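6-phosphogluconate dehydrogenase, NAD-binding (PDB 6SMT) binds NADPH and acts as an S-enantioselective imine reductase, an oxidoreductase with a Rossmann-type cofactor domain. Local coordinates at residues D76-D81 with P104-R109; G119-G124 with E167-A172; L69-V74 with T95-S100; I140-P145 with G160-V165. All coordinates share one frame; numbering follows the deposited sequence.

Contact 1 of 4, residues D76-D81 with P104-R109; sequences DHDAVD and PDRARR. With NDP (NADPH dihydro-nicotinamide-adenine-dinucleotide phosphate), chain L.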
# COMPACT_ATOMS: atom_id res chain seq x y z
N ASP B 76 -10.35 -15.53 -15.74
CA ASP B 76 -11.60 -15.11 -15.13
C ASP B 76 -12.64 -16.21 -15.23
O ASP B 76 -12.34 -17.30 -15.76
CB ASP B 76 -12.10 -13.80 -15.75
CG ASP B 76 -12.49 -13.91 -17.25
OD1 ASP B 76 -12.57 -14.98 -17.81
OD2 ASP B 76 -12.63 -12.80 -17.95
N HIS B 77 -13.86 -15.98 -14.72
CA HIS B 77 -14.93 -16.99 -14.73
C HIS B 77 -15.56 -17.10 -16.12
O HIS B 77 -16.13 -18.15 -16.32
CB HIS B 77 -15.90 -16.84 -13.57
CG HIS B 77 -15.36 -17.47 -12.34
ND1 HIS B 77 -15.99 -18.56 -11.73
CD2 HIS B 77 -14.17 -17.30 -11.66
CE1 HIS B 77 -15.26 -18.98 -10.68
NE2 HIS B 77 -14.13 -18.21 -10.61
N ASP B 78 -15.41 -16.15 -17.02
CA ASP B 78 -15.87 -16.45 -18.41
C ASP B 78 -15.01 -17.61 -18.96
O ASP B 78 -15.57 -18.58 -19.55
CB ASP B 78 -15.82 -15.25 -19.33
CG ASP B 78 -16.95 -14.26 -19.06
OD1 ASP B 78 -17.99 -14.65 -18.56
OD2 ASP B 78 -16.79 -13.18 -19.51
N ALA B 79 -13.71 -17.62 -18.67
CA ALA B 79 -12.83 -18.72 -19.09
C ALA B 79 -13.16 -19.95 -18.30
O ALA B 79 -13.24 -21.05 -18.88
CB ALA B 79 -11.42 -18.31 -18.94
N VAL B 80 -13.31 -19.89 -16.96
CA VAL B 80 -13.69 -21.08 -16.19
C VAL B 80 -14.93 -21.74 -16.78
O VAL B 80 -14.92 -22.95 -16.93
CB VAL B 80 -13.94 -20.73 -14.70
CG1 VAL B 80 -14.49 -21.90 -13.90
CG2 VAL B 80 -12.66 -20.24 -14.06
N ASP B 81 -15.95 -20.92 -17.01
CA ASP B 81 -17.26 -21.49 -17.39
C ASP B 81 -17.16 -22.05 -18.83
O ASP B 81 -17.79 -23.11 -19.07
CB ASP B 81 -18.33 -20.43 -17.26
CG ASP B 81 -18.58 -20.06 -15.78
OD1 ASP B 81 -18.11 -20.81 -14.85
OD2 ASP B 81 -19.36 -19.09 -15.55
N PRO B 104 -18.03 -12.33 -6.47
CA PRO B 104 -18.80 -13.30 -5.73
C PRO B 104 -19.95 -13.93 -6.53
O PRO B 104 -20.17 -15.12 -6.44
CB PRO B 104 -19.29 -12.49 -4.51
CG PRO B 104 -18.18 -11.47 -4.34
CD PRO B 104 -17.71 -11.10 -5.71
N ASP B 105 -20.66 -13.09 -7.32
CA ASP B 105 -21.77 -13.70 -8.05
C ASP B 105 -21.23 -14.63 -9.13
O ASP B 105 -21.96 -15.60 -9.43
CB ASP B 105 -22.65 -12.63 -8.68
CG ASP B 105 -23.69 -12.10 -7.69
OD1 ASP B 105 -23.97 -12.71 -6.59
OD2 ASP B 105 -24.30 -11.09 -8.02
N ARG B 106 -20.04 -14.43 -9.73
CA ARG B 106 -19.49 -15.38 -10.71
C ARG B 106 -19.10 -16.68 -9.98
O ARG B 106 -19.21 -17.74 -10.56
CB ARG B 106 -18.36 -14.78 -11.51
CG ARG B 106 -18.84 -13.67 -12.44
CD ARG B 106 -19.99 -14.01 -13.37
NE ARG B 106 -19.58 -15.05 -14.27
CZ ARG B 106 -19.12 -14.89 -15.50
NH1 ARG B 106 -19.05 -13.68 -15.98
NH2 ARG B 106 -18.64 -15.91 -16.21
N ALA B 107 -18.59 -16.62 -8.78
CA ALA B 107 -18.26 -17.85 -8.05
C ALA B 107 -19.52 -18.67 -7.78
O ALA B 107 -19.51 -19.88 -7.95
CB ALA B 107 -17.58 -17.47 -6.79
N ARG B 108 -20.61 -18.00 -7.40
CA ARG B 108 -21.91 -18.70 -7.15
C ARG B 108 -22.45 -19.27 -8.45
O ARG B 108 -22.98 -20.37 -8.44
CB ARG B 108 -22.87 -17.70 -6.51
CG ARG B 108 -22.51 -17.20 -5.12
CD ARG B 108 -23.44 -16.06 -4.62
NE ARG B 108 -22.93 -15.48 -3.40
CZ ARG B 108 -22.54 -14.29 -3.25
NH1 ARG B 108 -22.81 -13.35 -4.17
NH2 ARG B 108 -22.04 -13.98 -2.07
N ARG B 109 -22.30 -18.58 -9.55
CA ARG B 109 -22.78 -19.08 -10.85
C ARG B 109 -22.02 -20.32 -11.21
O ARG B 109 -22.62 -21.32 -11.67
CB ARG B 109 -22.58 -18.00 -11.91
CG ARG B 109 -23.22 -18.36 -13.25
CD ARG B 109 -22.76 -17.51 -14.40
NE ARG B 109 -23.07 -16.12 -14.25
CZ ARG B 109 -22.86 -15.25 -15.23
NH1 ARG B 109 -22.36 -15.65 -16.39
NH2 ARG B 109 -23.13 -13.98 -15.04
PA NDP L . -3.82 -15.22 -16.35
O1A NDP L . -4.75 -14.56 -15.37
O2A NDP L . -3.03 -14.38 -17.31
O5B NDP L . -4.63 -16.34 -17.13
C5B NDP L . -3.91 -17.08 -18.14
C4B NDP L . -4.52 -18.45 -18.24
O4B NDP L . -5.92 -18.37 -18.61
C3B NDP L . -3.85 -19.29 -19.35
O3B NDP L . -3.86 -20.67 -19.01
C2B NDP L . -4.78 -19.01 -20.51
O2B NDP L . -4.80 -19.96 -21.58
C1B NDP L . -6.10 -19.13 -19.79
N9A NDP L . -7.24 -18.60 -20.52
C8A NDP L . -7.53 -17.28 -20.81
N7A NDP L . -8.66 -17.14 -21.47
C5A NDP L . -9.14 -18.43 -21.63
C6A NDP L . -10.28 -18.97 -22.29
N6A NDP L . -11.24 -18.24 -22.84
N1A NDP L . -10.42 -20.31 -22.27
C2A NDP L . -9.49 -21.07 -21.67
N3A NDP L . -8.38 -20.68 -21.05
C4A NDP L . -8.25 -19.35 -21.08
O3 NDP L . -2.73 -16.16 -15.65
PN NDP L . -2.11 -16.41 -14.24
O1N NDP L . -1.53 -17.75 -14.26
O2N NDP L . -1.22 -15.27 -13.89
O5D NDP L . -3.34 -16.31 -13.20
C5D NDP L . -4.37 -17.29 -13.20
C4D NDP L . -5.37 -16.86 -12.15
O4D NDP L . -4.69 -16.89 -10.87
C3D NDP L . -5.96 -15.45 -12.31
O3D NDP L . -7.35 -15.41 -12.03
C2D NDP L . -5.19 -14.65 -11.28
O2D NDP L . -5.86 -13.50 -10.77
C1D NDP L . -4.90 -15.65 -10.19
N1N NDP L . -3.68 -15.36 -9.41
C2N NDP L . -2.48 -15.17 -10.05
C3N NDP L . -1.36 -14.81 -9.36
C7N NDP L . -0.06 -14.59 -10.03
O7N NDP L . 0.87 -14.22 -9.28
N7N NDP L . 0.12 -14.81 -11.32
C4N NDP L . -1.42 -14.59 -7.93
C5N NDP L . -2.70 -14.86 -7.30
C6N NDP L . -3.74 -15.25 -8.00
P2B NDP L . -3.64 -19.83 -22.70
O1X NDP L . -4.16 -20.75 -23.85
O2X NDP L . -3.61 -18.37 -23.14
O3X NDP L . -2.33 -20.24 -22.15
O HOH W 1 -19.36 -17.68 -13.41
O HOH W 2 -21.17 -18.26 -17.25
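The guanidinium of R106 has the guanidinium of R109 over one face, with R109 NH1 3.4 Å above the plane, while its edge faces the carboxylates of helix 77-87. At that edge NH1 and NH2 both grip a single oxygen of D78, the shorter bond being R106 NH2 to D78 OD1 at 2.7 Å. Both nitrogens keep D78 OD1 in the guanidinium plane but reach it from above the carboxylate plane. R106 NH2 adds a long, weak bond of 3.3 Å to D81 OD2, also part of the salt-bridge network. Bends at chi2 (-53°) and chi3 (-63°) fold R106 back to this position, its CB packing 3.8 Å from H77 CB. Water 1 joins R106 NE and R106 O to D81 OD2, and water 2 ties that same oxygen to R109 NH1; the two carboxylates probably offset the charges of the stacked arginines. The H77 ring carries V80 CG2 on one face, and its ND1, like D81 OD1, is hydrogen-bonded to T110 OG1. Segments 77-81 and 104-109, the first turns of helices 77-87 and 104-116, run nearly parallel (5°) on one side of the Rossmann sheet; A79 turns from the interface to the NADPH adenine, and H77 and A107 rest on strand 120-126.

Contact 2 of 4, residues G119-G124 with E167-A172; sequences GRYLDG and EDHGRA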
# COMPACT_ATOMS: atom_id res chain seq x y z
N GLY B 119 -21.26 -32.51 -10.17
CA GLY B 119 -20.00 -32.27 -9.44
C GLY B 119 -20.25 -31.52 -8.14
O GLY B 119 -21.39 -31.06 -7.85
N ARG B 120 -19.18 -31.35 -7.38
CA ARG B 120 -19.07 -30.62 -6.08
C ARG B 120 -18.17 -29.41 -6.40
O ARG B 120 -17.33 -29.56 -7.33
CB ARG B 120 -18.55 -31.65 -5.07
CG ARG B 120 -19.63 -32.67 -4.66
CD ARG B 120 -19.25 -33.55 -3.50
NE ARG B 120 -18.07 -34.31 -3.82
CZ ARG B 120 -17.30 -34.93 -2.94
NH1 ARG B 120 -17.58 -34.83 -1.66
NH2 ARG B 120 -16.26 -35.62 -3.34
N TYR B 121 -18.38 -28.28 -5.73
CA TYR B 121 -17.55 -27.09 -6.04
C TYR B 121 -17.09 -26.45 -4.77
O TYR B 121 -17.88 -26.22 -3.85
CB TYR B 121 -18.36 -26.08 -6.86
CG TYR B 121 -17.57 -24.89 -7.32
CD1 TYR B 121 -16.66 -24.98 -8.33
CD2 TYR B 121 -17.76 -23.67 -6.74
CE1 TYR B 121 -15.97 -23.89 -8.77
CE2 TYR B 121 -17.10 -22.54 -7.19
CZ TYR B 121 -16.13 -22.65 -8.17
OH TYR B 121 -15.44 -21.56 -8.64
N LEU B 122 -15.82 -26.05 -4.75
CA LEU B 122 -15.32 -25.04 -3.80
C LEU B 122 -14.87 -23.86 -4.63
O LEU B 122 -14.28 -24.06 -5.70
CB LEU B 122 -14.17 -25.48 -2.91
CG LEU B 122 -14.50 -26.62 -2.01
CD1 LEU B 122 -13.20 -27.13 -1.35
CD2 LEU B 122 -15.48 -26.20 -0.94
N ASP B 123 -15.00 -22.63 -4.15
CA ASP B 123 -14.36 -21.47 -4.77
C ASP B 123 -13.14 -21.10 -3.95
O ASP B 123 -13.18 -21.19 -2.70
CB ASP B 123 -15.30 -20.26 -4.82
CG ASP B 123 -14.76 -19.25 -5.86
OD1 ASP B 123 -14.59 -19.66 -7.05
OD2 ASP B 123 -14.36 -18.08 -5.45
N GLY B 124 -12.05 -20.74 -4.59
CA GLY B 124 -10.84 -20.35 -3.87
C GLY B 124 -10.20 -19.12 -4.48
O GLY B 124 -10.51 -18.75 -5.60
N GLU B 167 -19.62 -20.98 4.16
CA GLU B 167 -20.36 -21.88 3.34
C GLU B 167 -20.83 -21.20 2.05
O GLU B 167 -21.02 -21.90 1.02
CB GLU B 167 -21.64 -22.36 4.08
CG GLU B 167 -21.35 -23.31 5.24
CD GLU B 167 -21.15 -24.73 4.75
OE1 GLU B 167 -21.83 -25.11 3.76
OE2 GLU B 167 -20.38 -25.48 5.37
N ASP B 168 -21.02 -19.90 2.07
CA ASP B 168 -21.48 -19.23 0.84
C ASP B 168 -20.39 -19.29 -0.23
O ASP B 168 -19.29 -18.77 0.02
CB ASP B 168 -21.84 -17.78 1.15
CG ASP B 168 -21.97 -16.80 0.00
OD1 ASP B 168 -22.12 -17.17 -1.14
OD2 ASP B 168 -21.82 -15.53 0.26
N HIS B 169 -20.67 -19.86 -1.39
CA HIS B 169 -19.66 -20.09 -2.42
C HIS B 169 -19.07 -18.77 -2.91
O HIS B 169 -18.01 -18.86 -3.51
CB HIS B 169 -20.24 -20.84 -3.60
CG HIS B 169 -20.37 -22.32 -3.42
ND1 HIS B 169 -21.59 -22.95 -3.30
CD2 HIS B 169 -19.41 -23.27 -3.48
CE1 HIS B 169 -21.32 -24.27 -3.25
NE2 HIS B 169 -20.02 -24.47 -3.34
N GLY B 170 -19.70 -17.61 -2.66
CA GLY B 170 -19.16 -16.33 -3.05
C GLY B 170 -18.21 -15.73 -2.06
O GLY B 170 -17.72 -14.64 -2.35
N ARG B 171 -18.04 -16.30 -0.88
CA ARG B 171 -17.40 -15.50 0.19
C ARG B 171 -15.90 -15.40 0.00
O ARG B 171 -15.36 -14.35 0.42
CB ARG B 171 -17.82 -16.04 1.54
CG ARG B 171 -17.60 -15.06 2.69
CD ARG B 171 -18.28 -15.47 4.00
NE ARG B 171 -18.37 -14.31 4.84
CZ ARG B 171 -17.60 -14.06 5.88
NH1 ARG B 171 -16.67 -14.90 6.29
NH2 ARG B 171 -17.75 -12.90 6.52
N ALA B 172 -15.20 -16.39 -0.56
CA ALA B 172 -13.76 -16.19 -0.81
C ALA B 172 -13.54 -15.07 -1.80
O ALA B 172 -12.63 -14.26 -1.65
CB ALA B 172 -13.15 -17.50 -1.22
O HOH W 3 -15.83 -17.38 -3.32
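H169 leaves the loop before helix 171-199 with CG beside its backbone N (chi1 -80°), which swings the imidazole towards strand 120-126. Beyond CB and CG, H169 CD2 lies beside the edge of the Y121 ring, near its plane, 3.7 Å from Y121 CD2. The two rings are inclined at 44° and cross obliquely. At the tip, H169 NE2 donates to the main-chain oxygen Y121 O at 2.8 Å. The acceptor lies in the imidazole plane, yet the donor stands above the carbonyl plane, and the N-H...O angle of 141° makes the bond noticeably bent. This bond fixes the rotation of the ring and means that NE2 carries a hydrogen; the charge of the ring does not follow from it.

The backbone of the same histidine makes the second anchor. H169 O lies 3.3 Å from D123 CB, and water 3 bridges H169 O to D123 OD2, donating to both. The other carboxylate oxygen, D123 OD1, accepts from Y121 OH at 2.6 Å through its anti lone pair, so the tyrosine and a water hold the two ends of the aspartate. A172, near the start of helix 171-199, brings its CB to 4.0 Å from D123 O.

D168 shapes the turn itself: its OD1 accepts from G170 N at 2.9 Å, a capping bond within the type I turn D168-R171, and its OD2 makes a salt bridge with R108 of helix 104-116. A capped turn of this kind leads into the long helix 171-199, and here it docks the start of the C-terminal helical region against the Rossmann-type NADPH domain.

Contact 3 of 4, residues L69-V74 with T95-S100; sequences LALVNV and TVIGLS. With NDP (NADPH dihydro-nicotinamide-adenine-dinucleotide phosphate), chain L.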
# COMPACT_ATOMS: atom_id res chain seq x y z
N LEU B 69 -10.05 -34.49 -8.15
CA LEU B 69 -10.04 -33.04 -7.82
C LEU B 69 -9.50 -32.30 -8.99
O LEU B 69 -8.42 -32.67 -9.47
CB LEU B 69 -9.15 -32.85 -6.59
CG LEU B 69 -8.97 -31.42 -6.12
CD1 LEU B 69 -10.29 -30.86 -5.63
CD2 LEU B 69 -7.96 -31.33 -4.99
N ALA B 70 -10.19 -31.27 -9.45
CA ALA B 70 -9.80 -30.43 -10.56
C ALA B 70 -9.67 -28.96 -10.10
O ALA B 70 -10.62 -28.49 -9.48
CB ALA B 70 -10.71 -30.49 -11.74
N LEU B 71 -8.52 -28.35 -10.33
CA LEU B 71 -8.30 -26.93 -10.03
C LEU B 71 -8.37 -26.15 -11.31
O LEU B 71 -7.66 -26.54 -12.30
CB LEU B 71 -6.93 -26.72 -9.38
CG LEU B 71 -6.61 -27.64 -8.23
CD1 LEU B 71 -5.24 -27.29 -7.64
CD2 LEU B 71 -7.66 -27.64 -7.15
N VAL B 72 -9.16 -25.09 -11.41
CA VAL B 72 -9.29 -24.27 -12.62
C VAL B 72 -8.68 -22.88 -12.39
O VAL B 72 -9.19 -22.12 -11.58
CB VAL B 72 -10.72 -24.19 -13.13
CG1 VAL B 72 -10.71 -23.55 -14.47
CG2 VAL B 72 -11.44 -25.55 -13.12
N ASN B 73 -7.52 -22.64 -12.99
CA ASN B 73 -6.68 -21.46 -12.69
C ASN B 73 -6.45 -20.68 -13.98
O ASN B 73 -5.41 -20.91 -14.64
CB ASN B 73 -5.42 -21.89 -11.98
CG ASN B 73 -4.54 -20.73 -11.56
OD1 ASN B 73 -3.43 -20.57 -12.10
ND2 ASN B 73 -5.05 -19.87 -10.66
N VAL B 74 -7.40 -19.85 -14.35
CA VAL B 74 -7.38 -19.09 -15.61
C VAL B 74 -7.76 -17.64 -15.32
O VAL B 74 -8.04 -17.28 -14.18
CB VAL B 74 -8.26 -19.78 -16.66
CG1 VAL B 74 -7.68 -21.11 -17.09
CG2 VAL B 74 -9.68 -19.91 -16.18
N THR B 95 -14.79 -33.29 -7.65
CA THR B 95 -14.75 -31.94 -7.03
C THR B 95 -14.01 -31.01 -7.93
O THR B 95 -12.91 -31.33 -8.39
CB THR B 95 -14.02 -31.99 -5.68
OG1 THR B 95 -14.80 -32.85 -4.83
CG2 THR B 95 -13.97 -30.61 -5.02
N VAL B 96 -14.56 -29.83 -8.20
CA VAL B 96 -13.91 -28.78 -9.01
C VAL B 96 -13.67 -27.63 -8.04
O VAL B 96 -14.57 -27.26 -7.25
CB VAL B 96 -14.83 -28.29 -10.12
CG1 VAL B 96 -14.26 -27.08 -10.81
CG2 VAL B 96 -15.07 -29.44 -11.11
N ILE B 97 -12.46 -27.06 -8.04
CA ILE B 97 -12.17 -25.85 -7.26
C ILE B 97 -11.81 -24.77 -8.25
O ILE B 97 -10.80 -24.86 -8.98
CB ILE B 97 -11.07 -26.07 -6.22
CG1 ILE B 97 -11.47 -27.21 -5.30
CG2 ILE B 97 -10.78 -24.79 -5.48
CD1 ILE B 97 -10.47 -27.48 -4.17
N GLY B 98 -12.55 -23.67 -8.23
CA GLY B 98 -12.24 -22.50 -9.03
C GLY B 98 -11.16 -21.73 -8.31
O GLY B 98 -11.31 -21.45 -7.13
N LEU B 99 -10.09 -21.42 -8.99
CA LEU B 99 -8.99 -20.59 -8.46
C LEU B 99 -8.75 -19.48 -9.45
O LEU B 99 -7.58 -19.15 -9.77
CB LEU B 99 -7.72 -21.45 -8.21
CG LEU B 99 -7.88 -22.49 -7.15
CD1 LEU B 99 -6.59 -23.34 -7.12
CD2 LEU B 99 -8.15 -21.92 -5.78
N SER B 100 -9.75 -18.82 -9.95
CA SER B 100 -9.67 -17.79 -10.98
C SER B 100 -10.36 -16.54 -10.48
O SER B 100 -11.58 -16.61 -10.14
CB SER B 100 -10.33 -18.30 -12.28
OG SER B 100 -9.68 -19.53 -12.71
PA NDP L . -3.82 -15.22 -16.35
O1A NDP L . -4.75 -14.56 -15.37
O2A NDP L . -3.03 -14.38 -17.31
O5B NDP L . -4.63 -16.34 -17.13
C5B NDP L . -3.91 -17.08 -18.14
C4B NDP L . -4.52 -18.45 -18.24
O4B NDP L . -5.92 -18.37 -18.61
C3B NDP L . -3.85 -19.29 -19.35
O3B NDP L . -3.86 -20.67 -19.01
C2B NDP L . -4.78 -19.01 -20.51
O2B NDP L . -4.80 -19.96 -21.58
C1B NDP L . -6.10 -19.13 -19.79
N9A NDP L . -7.24 -18.60 -20.52
C8A NDP L . -7.53 -17.28 -20.81
N7A NDP L . -8.66 -17.14 -21.47
C5A NDP L . -9.14 -18.43 -21.63
C6A NDP L . -10.28 -18.97 -22.29
N6A NDP L . -11.24 -18.24 -22.84
N1A NDP L . -10.42 -20.31 -22.27
C2A NDP L . -9.49 -21.07 -21.67
N3A NDP L . -8.38 -20.68 -21.05
C4A NDP L . -8.25 -19.35 -21.08
O3 NDP L . -2.73 -16.16 -15.65
PN NDP L . -2.11 -16.41 -14.24
O1N NDP L . -1.53 -17.75 -14.26
O2N NDP L . -1.22 -15.27 -13.89
O5D NDP L . -3.34 -16.31 -13.20
C5D NDP L . -4.37 -17.29 -13.20
C4D NDP L . -5.37 -16.86 -12.15
O4D NDP L . -4.69 -16.89 -10.87
C3D NDP L . -5.96 -15.45 -12.31
O3D NDP L . -7.35 -15.41 -12.03
C2D NDP L . -5.19 -14.65 -11.28
O2D NDP L . -5.86 -13.50 -10.77
C1D NDP L . -4.90 -15.65 -10.19
N1N NDP L . -3.68 -15.36 -9.41
C2N NDP L . -2.48 -15.17 -10.05
C3N NDP L . -1.36 -14.81 -9.36
C7N NDP L . -0.06 -14.59 -10.03
O7N NDP L . 0.87 -14.22 -9.28
N7N NDP L . 0.12 -14.81 -11.32
C4N NDP L . -1.42 -14.59 -7.93
C5N NDP L . -2.70 -14.86 -7.30
C6N NDP L . -3.74 -15.25 -8.00
P2B NDP L . -3.64 -19.83 -22.70
O1X NDP L . -4.16 -20.75 -23.85
O2X NDP L . -3.61 -18.37 -23.14
O3X NDP L . -2.33 -20.24 -22.15
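L69 lays its CD1 over two neighbours on strand 95-98, touching T95 CG2 and I97 CD1, each at 3.7 Å. With CG anti to the backbone N (chi1 178°), the leucine runs alongside T95 and crosses I97 obliquely. L71 continues this face, its CD2 lying against I97 CB and its CB against L99 CD1. On the other face V72 CG2 meets V96 CG1, and A70 and G98 add little bulk there. Helix 146-156 packs on the L69, T95 and I97 side.

Between the faces the strands pair in parallel register, L69 opposite T95 through V72 opposite G98. Amides and carbonyls alternate as donors and acceptors; the shortest of these bonds, I97 N to A70 O at 2.7 Å, lies nearly along the C=O axis.

Past the strand ends, side chains take over the pairing. S100 OG donates to V72 O, a carbonyl that already accepts from L99 N, and itself receives V74 N at 2.8 Å in an almost straight bond of 176°. N73, with CG anti to the backbone N (chi1 -176°), brings its amide across to L99 O, where ND2 bonds at 2.8 Å within the carbonyl plane. The same ND2 also gives a weak bond of 3.0 Å to O4D of the nicotinamide ribose, while V74 CB packs 3.4 Å from O4B of the adenosine ribose.

One side-chain amide thus spans strand end and cofactor, and the serine hydroxyl is donor and acceptor at once. The residues just past the C-terminal ends of the two strands are cross-linked by side-chain bonds that probably help to position N73 and V74 for NADPH.

Contact 4 of 4, residues I140-P145 with G160-V165; sequences ILFAGP and GQLTWV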
# COMPACT_ATOMS: atom_id res chain seq x y z
N ILE B 140 -4.24 -19.24 0.58
CA ILE B 140 -5.38 -19.51 -0.33
C ILE B 140 -6.61 -19.53 0.55
O ILE B 140 -6.67 -20.22 1.60
CB ILE B 140 -5.18 -20.78 -1.16
CG1 ILE B 140 -3.82 -20.82 -1.84
CG2 ILE B 140 -6.33 -20.84 -2.18
CD1 ILE B 140 -3.58 -22.10 -2.60
N LEU B 141 -7.63 -18.79 0.14
CA LEU B 141 -8.94 -18.73 0.83
C LEU B 141 -9.92 -19.62 0.09
O LEU B 141 -9.90 -19.68 -1.18
CB LEU B 141 -9.48 -17.29 0.84
CG LEU B 141 -8.50 -16.25 1.23
CD1 LEU B 141 -9.21 -14.90 1.25
CD2 LEU B 141 -7.91 -16.51 2.56
N PHE B 142 -10.87 -20.23 0.81
CA PHE B 142 -11.83 -21.15 0.19
C PHE B 142 -13.18 -20.90 0.78
O PHE B 142 -13.35 -20.54 1.93
CB PHE B 142 -11.48 -22.62 0.48
CG PHE B 142 -10.17 -23.06 -0.13
CD1 PHE B 142 -9.00 -22.84 0.56
CD2 PHE B 142 -10.11 -23.69 -1.35
CE1 PHE B 142 -7.78 -23.16 0.02
CE2 PHE B 142 -8.87 -24.07 -1.88
CZ PHE B 142 -7.74 -23.82 -1.18
N ALA B 143 -14.19 -21.17 -0.04
CA ALA B 143 -15.62 -21.05 0.34
C ALA B 143 -16.44 -22.16 -0.32
O ALA B 143 -16.16 -22.59 -1.44
CB ALA B 143 -16.19 -19.69 -0.00
N GLY B 144 -17.47 -22.60 0.41
CA GLY B 144 -18.33 -23.70 -0.01
C GLY B 144 -18.49 -24.69 1.12
O GLY B 144 -18.15 -24.37 2.27
N PRO B 145 -19.03 -25.87 0.84
CA PRO B 145 -19.32 -26.77 1.97
C PRO B 145 -18.11 -27.12 2.81
O PRO B 145 -17.12 -27.54 2.27
CB PRO B 145 -19.86 -27.98 1.22
CG PRO B 145 -20.48 -27.42 -0.00
CD PRO B 145 -19.55 -26.30 -0.44
N GLY B 160 0.01 -24.27 0.32
CA GLY B 160 0.12 -23.06 1.15
C GLY B 160 -0.73 -23.13 2.40
O GLY B 160 -1.31 -24.18 2.70
N GLN B 161 -0.77 -22.08 3.16
CA GLN B 161 -1.68 -21.93 4.28
C GLN B 161 -3.09 -21.69 3.76
O GLN B 161 -3.25 -20.93 2.77
CB GLN B 161 -1.30 -20.76 5.20
CG GLN B 161 0.11 -20.96 5.73
CD GLN B 161 0.42 -20.20 6.99
OE1 GLN B 161 -0.31 -20.33 7.99
NE2 GLN B 161 1.55 -19.52 6.97
N LEU B 162 -4.03 -22.47 4.26
CA LEU B 162 -5.41 -22.45 3.78
C LEU B 162 -6.34 -21.84 4.79
O LEU B 162 -6.18 -22.01 6.04
CB LEU B 162 -5.85 -23.88 3.47
CG LEU B 162 -4.89 -24.78 2.73
CD1 LEU B 162 -5.56 -26.13 2.60
CD2 LEU B 162 -4.46 -24.22 1.40
N THR B 163 -7.32 -21.08 4.33
CA THR B 163 -8.36 -20.54 5.21
C THR B 163 -9.72 -20.79 4.59
O THR B 163 -9.91 -20.31 3.46
CB THR B 163 -8.26 -19.01 5.46
OG1 THR B 163 -6.94 -18.72 5.93
CG2 THR B 163 -9.27 -18.55 6.50
N TRP B 164 -10.61 -21.49 5.30
CA TRP B 164 -12.01 -21.63 4.89
C TRP B 164 -12.77 -20.49 5.49
O TRP B 164 -12.78 -20.31 6.73
CB TRP B 164 -12.52 -23.03 5.24
CG TRP B 164 -13.97 -23.21 4.93
CD1 TRP B 164 -14.45 -23.61 3.74
CD2 TRP B 164 -15.08 -23.08 5.82
NE1 TRP B 164 -15.81 -23.74 3.80
CE2 TRP B 164 -16.22 -23.43 5.09
CE3 TRP B 164 -15.20 -22.70 7.16
CZ2 TRP B 164 -17.50 -23.45 5.65
CZ3 TRP B 164 -16.48 -22.64 7.70
CH2 TRP B 164 -17.60 -22.97 6.93
N VAL B 165 -13.47 -19.71 4.63
CA VAL B 165 -14.14 -18.47 5.11
C VAL B 165 -15.64 -18.61 5.19
O VAL B 165 -16.30 -17.63 5.58
CB VAL B 165 -13.70 -17.24 4.27
CG1 VAL B 165 -12.22 -17.05 4.38
CG2 VAL B 165 -14.13 -17.34 2.82
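Strands 139-143 and 161-164 are the parallel pair of a beta-alpha-beta unit whose crossover is helix 146-156, at the far edge of the sheet in this chain. I140, L141 and F142 stand opposite L162, T163 and W164, and the segments 140-143 and 161-164 cross at -27°. Four main-chain hydrogen bonds join them; the last, V165 N to F142 O, is 2.8 Å long and runs nearly along the C=O axis.

W164 extends the pairing with its side chain, reaching past A143. Its CG is anti to the backbone N (chi1 176°), which carries the indole along to the turn that follows, where NE1 donates to G144 O at 2.9 Å. The oxygen lies in the indole plane, but NE1 sits above the carbonyl plane. G144 has a positive phi of 131°, a backbone shape that presents this carbonyl to the indole just ahead of P145, the N-cap of the crossover helix.

F142 turns its edge to L162, with CE1 3.7 Å from L162 CD2. On the opposite face L141 lies alongside T163, L141 CD2 reaching T163 CB at 3.8 Å. V165 CG2 closes on F142 O at 3.4 Å.

F149 of helix 146-156 meets both the F142 and W164 rings on one face of the sheet. L141 and V165 pack on F175 of helix 171-199 on the other, where H210 of the second subunit also touches L141 and T163, and strand 120-126 flanks strand 139-143.

Overall arrangement
Contacts 1, 3 and 4 lie in the NADPH domain, while contact 2 joins its mixed sheet to the turn leading into helix 171-199. Contacts 1 and 3 interlock along the chain, since helix 77-87 is the crossover between strands 69-72 and 95-98; their centres are about 11 Å apart and both touch NADPH. Contact 2 follows them and encloses contact 4, its centre about 9 Å away, within its loop. Strand 120-126 joins the parts: it neighbours strand 95-98 on one side and, antiparallel, strand 139-143 on the other. Contacts 1 and 4 lie about 17 Å apart between centres without touching. Together they link the cofactor site to the start of helix 171-199.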